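PDB 2Z5L: tylactone synthase starter module and modules 1 & 2 from Streptomyces fradiae, which probably reduces the beta-keto group of the growing tylosin polyketide through its first ketoreductase domain, a short-chain dehydrogenase/reductase with a Rossmann fold. Local coordinates for residues L465-G469 and R470-C474. Sequence-based numbering, arbitrary orientation.
Sequences LGAMG and RNDVC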
ATOM      1  N   LEU A 465      -9.601  -1.575 -18.157  1.00 38.51           N
ATOM      2  CA  LEU A 465     -10.700  -2.342 -18.721  1.00 38.81           C
ATOM      3  C   LEU A 465     -10.273  -3.797 -18.927  1.00 39.24           C
ATOM      4  O   LEU A 465     -11.069  -4.727 -18.745  1.00 38.96           O
ATOM      5  CB  LEU A 465     -11.155  -1.717 -20.045  1.00 39.14           C
ATOM      6  CG  LEU A 465     -11.661  -0.269 -19.905  1.00 39.53           C
ATOM      7  CD1 LEU A 465     -12.254   0.202 -21.224  1.00 40.11           C
ATOM      8  CD2 LEU A 465     -12.708  -0.196 -18.798  1.00 37.52           C
ATOM      9  N   GLY A 466      -9.006  -3.991 -19.280  1.00 40.34           N
ATOM     10  CA  GLY A 466      -8.491  -5.334 -19.481  1.00 41.78           C
ATOM     11  C   GLY A 466      -8.416  -6.099 -18.170  1.00 42.04           C
ATOM     12  O   GLY A 466      -8.791  -7.264 -18.088  1.00 42.58           O
ATOM     13  N   ALA A 467      -7.924  -5.429 -17.138  1.00 41.44           N
ATOM     14  CA  ALA A 467      -7.800  -6.032 -15.829  1.00 40.69           C
ATOM     15  C   ALA A 467      -9.180  -6.352 -15.295  1.00 41.33           C
ATOM     16  O   ALA A 467      -9.393  -7.400 -14.680  1.00 42.05           O
ATOM     17  CB  ALA A 467      -7.075  -5.080 -14.872  1.00 39.79           C
ATOM     18  N   MET A 468     -10.121  -5.437 -15.521  1.00 41.79           N
ATOM     19  CA  MET A 468     -11.495  -5.617 -15.061  1.00 41.51           C
ATOM     20  C   MET A 468     -12.159  -6.791 -15.778  1.00 43.10           C
ATOM     21  O   MET A 468     -13.068  -7.432 -15.243  1.00 43.67           O
ATOM     22  CB  MET A 468     -12.303  -4.329 -15.271  1.00 40.31           C
ATOM     23  CG  MET A 468     -11.996  -3.227 -14.264  1.00 37.91           C
ATOM     24  SD  MET A 468     -12.904  -1.705 -14.684  1.00 35.16           S
ATOM     25  CE  MET A 468     -14.469  -2.000 -13.798  1.00 33.12           C
ATOM     26  N   GLY A 469     -11.693  -7.072 -16.989  1.00 44.13           N
ATOM     27  CA  GLY A 469     -12.235  -8.193 -17.735  1.00 46.05           C
ATOM     28  C   GLY A 469     -11.810  -9.492 -17.062  1.00 46.58           C
ATOM     29  O   GLY A 469     -12.634 -10.362 -16.807  1.00 47.27           O
ATOM     30  N   ARG A 470     -10.516  -9.612 -16.768  1.00 47.08           N
ATOM     31  CA  ARG A 470      -9.975 -10.803 -16.125  1.00 47.40           C
ATOM     32  C   ARG A 470     -10.572 -10.985 -14.734  1.00 48.35           C
ATOM     33  O   ARG A 470     -10.473 -12.062 -14.134  1.00 48.13           O
ATOM     34  CB  ARG A 470      -8.459 -10.692 -15.982  1.00 46.89           C
ATOM     35  CG  ARG A 470      -7.691 -10.691 -17.289  1.00 47.56           C
ATOM     36  CD  ARG A 470      -6.208 -10.654 -16.993  1.00 48.06           C
ATOM     37  NE  ARG A 470      -5.855 -11.609 -15.937  1.00 50.56           N
ATOM     38  CZ  ARG A 470      -5.725 -12.923 -16.121  1.00 51.30           C
ATOM     39  NH1 ARG A 470      -5.912 -13.444 -17.328  1.00 50.97           N
ATOM     40  NH2 ARG A 470      -5.413 -13.715 -15.101  1.00 50.11           N
ATOM     41  N   ASN A 471     -11.185  -9.915 -14.242  1.00 48.43           N
ATOM     42  CA  ASN A 471     -11.787  -9.856 -12.923  1.00 49.15           C
ATOM     43  C   ASN A 471     -10.701  -9.938 -11.854  1.00 47.74           C
ATOM     44  O   ASN A 471     -10.857 -10.637 -10.857  1.00 48.83           O
ATOM     45  CB  ASN A 471     -12.792 -10.984 -12.713  1.00 50.94           C
ATOM     46  CG  ASN A 471     -14.066 -10.499 -12.050  1.00 53.88           C
ATOM     47  OD1 ASN A 471     -14.212 -10.582 -10.820  1.00 54.40           O
ATOM     48  ND2 ASN A 471     -15.006 -10.006 -12.857  1.00 54.96           N
ATOM     49  N   ASP A 472      -9.599  -9.229 -12.072  1.00 45.67           N
ATOM     50  CA  ASP A 472      -8.501  -9.226 -11.121  1.00 45.67           C
ATOM     51  C   ASP A 472      -8.925  -8.683  -9.759  1.00 45.87           C
ATOM     52  O   ASP A 472      -9.909  -7.947  -9.645  1.00 45.90           O
ATOM     53  CB  ASP A 472      -7.339  -8.357 -11.623  1.00 45.33           C
ATOM     54  CG  ASP A 472      -6.727  -8.863 -12.904  1.00 45.29           C
ATOM     55  OD1 ASP A 472      -6.302 -10.041 -12.958  1.00 45.25           O
ATOM     56  OD2 ASP A 472      -6.648  -8.066 -13.860  1.00 46.93           O
ATOM     57  N   VAL A 473      -8.168  -9.065  -8.731  1.00 45.55           N
ATOM     58  CA  VAL A 473      -8.392  -8.595  -7.370  1.00 44.60           C
ATOM     59  C   VAL A 473      -7.345  -7.502  -7.165  1.00 44.35           C
ATOM     60  O   VAL A 473      -7.679  -6.361  -6.850  1.00 46.58           O
ATOM     61  CB  VAL A 473      -8.205  -9.735  -6.338  1.00 45.36           C
ATOM     62  CG1 VAL A 473      -8.194  -9.169  -4.922  1.00 44.86           C
ATOM     63  CG2 VAL A 473      -9.357 -10.745  -6.477  1.00 42.89           C
ATOM     64  N   CYS A 474      -6.077  -7.847  -7.356  1.00 42.28           N
ATOM     65  CA  CYS A 474      -5.005  -6.866  -7.242  1.00 40.29           C
ATOM     66  C   CYS A 474      -4.009  -7.151  -8.338  1.00 39.59           C
ATOM     67  O   CYS A 474      -3.646  -8.300  -8.588  1.00 42.57           O
ATOM     68  CB  CYS A 474      -4.289  -6.927  -5.883  1.00 38.95           C
ATOM     69  SG  CYS A 474      -5.175  -6.140  -4.517  1.00 40.40           S
TER
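D472 turns its CG away from its own carbonyl carbon and beside the backbone N (chi1 -63°), which swings the carboxylate back over A467: OD2 comes to 3.2 Å from A467 CB. The same oxygen lies 2.9 Å from A467 O; both are acceptors, so this close approach is no bond. R470 has a similar chi1, but its chain bends at chi3 (45°) and carries the guanidinium round to D472, where NE reaches OD1 at 3.4 Å in a weak, salt-bridging hydrogen bond. Meanwhile OD2 pairs with R28, so two arginines share the carboxylate and would probably keep it ionised, offsetting its closeness to the carbonyl oxygen. The backbone here is a Schellman motif closing helix 457-470. R470 N still makes a helical bond, 3.2 Å to G466 O; then N471, the C-prime residue with positive phi, turns the chain out of the helix, and D472 N runs almost straight (177°) to A467 O at 3.2 Å. The inner bond of the motif, N471 N to M468 O, is weak at 3.3 Å. Beyond the turn, R419 of helix 402-419 takes the carbonyl oxygens of N471 and D472 as the chain heads into strand 474-477, next to strand 426-430.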